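Local atomic coordinates of odorant binding protein OBP69a (Ceratitis capitata, PDB entry 6HHE), a protein that probably binds and carries small odorants, as a secreted, helical member of the insect PBP/GOBP family of odorant-binding proteins. Residues V78-E83 / K109-I114. Numbering follows the deposited sequence. Where two conformers were deposited one is given.
Sequences VPIVEE and KTNPVI
Two waters carry the polar part of the contact between helix 78-88 and the junction where helix 96-110 gives way to helix 112-121. One accepts from Asn-111 ND2 at 2.8 Å and donates both to the carbonyl oxygen of Ile-80 and to Glu-83 OE1, so that it bridges the helix backbone, a carboxylate and an amide. The second, 2.8 Å from Glu-83 OE1, donates to this oxygen and to Thr-110 O, so both bridges meet at OE1. Glu-83 gets there by an extended chain with CG anti to the backbone N (chi1 175°). Asn-111 also holds the start of helix 112-121: as its N-cap it accepts from Ile-114 N through OD1 at 3.2 Å, nearly straight at 174°, with the donor above the carbonyl plane. This bond helps to fix the rotation of the amide, whose ND2 is placed to donate to the bridging water. The all-helical, disulfide-bridged fold is that of insect odorant-binding proteins, and Ile-80, Glu-83, Asn-111 and Ile-114 line a site at the surface where 2-(2-methoxyethoxy)ethanol, probably from the crystallisation liquor, is bound; Asn-111 ND2 donates to its O1. Van der Waals contacts complete the interface. Ile-80 and Ile-114 meet tip to tip, their CD1 methyls 4.1 Å apart, while Ile-80 lies roughly perpendicular to the Asn-111 side chain, CG2 lying 3.9 Å from ND2. Farther along, Glu-83 and Thr-110 run alongside one another with opposite headings, with CG of Glu-83 4.0 Å from CG2 of Thr-110, whose OG1 is hydrogen-bonded to the carbonyl oxygen of Cys-106.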
# COMPACT_ATOMS: atom_id res chain seq x y z
N VAL A 78 -16.70 4.32 1.37
CA VAL A 78 -16.91 4.16 -0.07
C VAL A 78 -16.34 5.30 -0.89
O VAL A 78 -15.58 5.02 -1.85
CB VAL A 78 -18.41 3.93 -0.35
CG1 VAL A 78 -18.71 4.18 -1.82
CG2 VAL A 78 -18.77 2.54 0.03
N PRO A 79 -16.61 6.57 -0.59
CA PRO A 79 -16.11 7.64 -1.46
C PRO A 79 -14.59 7.64 -1.55
O PRO A 79 -14.03 7.85 -2.63
CB PRO A 79 -16.62 8.92 -0.81
CG PRO A 79 -17.83 8.48 -0.07
CD PRO A 79 -17.64 7.08 0.33
N ILE A 80 -13.92 7.35 -0.44
CA ILE A 80 -12.46 7.37 -0.46
C ILE A 80 -11.90 6.24 -1.30
O ILE A 80 -10.99 6.44 -2.12
CB ILE A 80 -11.94 7.31 0.98
CG1 ILE A 80 -12.10 8.68 1.66
CG2 ILE A 80 -10.47 6.79 1.06
CD1 ILE A 80 -12.19 8.51 3.19
N VAL A 81 -12.44 5.03 -1.12
CA VAL A 81 -11.97 3.90 -1.92
C VAL A 81 -12.28 4.08 -3.38
O VAL A 81 -11.43 3.83 -4.24
CB VAL A 81 -12.56 2.61 -1.37
CG1 VAL A 81 -12.27 1.46 -2.31
CG2 VAL A 81 -12.07 2.33 0.02
N GLU A 82 -13.51 4.51 -3.70
CA GLU A 82 -13.85 4.73 -5.10
C GLU A 82 -12.91 5.71 -5.76
O GLU A 82 -12.50 5.49 -6.90
CB GLU A 82 -15.28 5.21 -5.24
CG GLU A 82 -16.26 4.23 -4.83
CD GLU A 82 -17.62 4.61 -5.27
OE1 GLU A 82 -17.88 5.76 -5.68
OE2 GLU A 82 -18.42 3.71 -5.20
N GLU A 83 -12.58 6.80 -5.07
CA GLU A 83 -11.72 7.79 -5.70
C GLU A 83 -10.33 7.24 -5.96
O GLU A 83 -9.74 7.49 -7.03
CB GLU A 83 -11.69 9.06 -4.85
CG GLU A 83 -10.71 10.07 -5.40
CD GLU A 83 -10.47 11.27 -4.54
OE1 GLU A 83 -10.20 11.14 -3.35
OE2 GLU A 83 -10.51 12.41 -5.09
N LYS A 109 -0.52 10.72 -3.80
CA LYS A 109 -0.85 11.98 -4.48
C LYS A 109 -2.34 12.27 -4.42
O LYS A 109 -2.75 13.44 -4.29
CB LYS A 109 -0.41 11.96 -5.95
CG LYS A 109 1.10 12.06 -6.14
CD LYS A 109 1.46 12.12 -7.62
CE LYS A 109 2.97 12.12 -7.80
NZ LYS A 109 3.58 10.92 -7.15
N THR A 110 -3.18 11.22 -4.46
CA THR A 110 -4.64 11.36 -4.57
C THR A 110 -5.30 11.64 -3.24
O THR A 110 -6.17 12.51 -3.16
CB THR A 110 -5.21 10.10 -5.21
OG1 THR A 110 -4.59 9.98 -6.51
CG2 THR A 110 -6.73 10.16 -5.36
N ASN A 111 -4.90 10.93 -2.18
CA ASN A 111 -5.46 11.15 -0.86
C ASN A 111 -4.36 11.10 0.18
O ASN A 111 -4.16 10.09 0.86
CB ASN A 111 -6.55 10.11 -0.54
CG ASN A 111 -7.43 10.58 0.58
OD1 ASN A 111 -6.97 11.26 1.51
ND2 ASN A 111 -8.71 10.21 0.51
N PRO A 112 -3.62 12.19 0.34
CA PRO A 112 -2.52 12.17 1.30
C PRO A 112 -2.93 11.98 2.73
O PRO A 112 -2.16 11.42 3.51
CB PRO A 112 -1.84 13.54 1.08
CG PRO A 112 -2.78 14.35 0.35
CD PRO A 112 -3.67 13.40 -0.47
N VAL A 113 -4.11 12.47 3.13
CA VAL A 113 -4.54 12.29 4.51
C VAL A 113 -4.64 10.82 4.82
O VAL A 113 -4.06 10.33 5.79
CB VAL A 113 -5.88 12.99 4.75
CG1 VAL A 113 -6.50 12.56 6.05
CG2 VAL A 113 -5.60 14.54 4.80
N ILE A 114 -5.42 10.09 4.00
CA ILE A 114 -5.59 8.69 4.28
C ILE A 114 -4.28 7.93 4.16
O ILE A 114 -4.00 7.03 4.97
CB ILE A 114 -6.69 8.14 3.34
CG1 ILE A 114 -8.02 8.77 3.64
CG2 ILE A 114 -6.77 6.61 3.44
CD1 ILE A 114 -8.61 8.51 5.09
O HOH W 1 -9.68 9.01 -1.86
O HOH W 2 -8.55 12.91 -1.96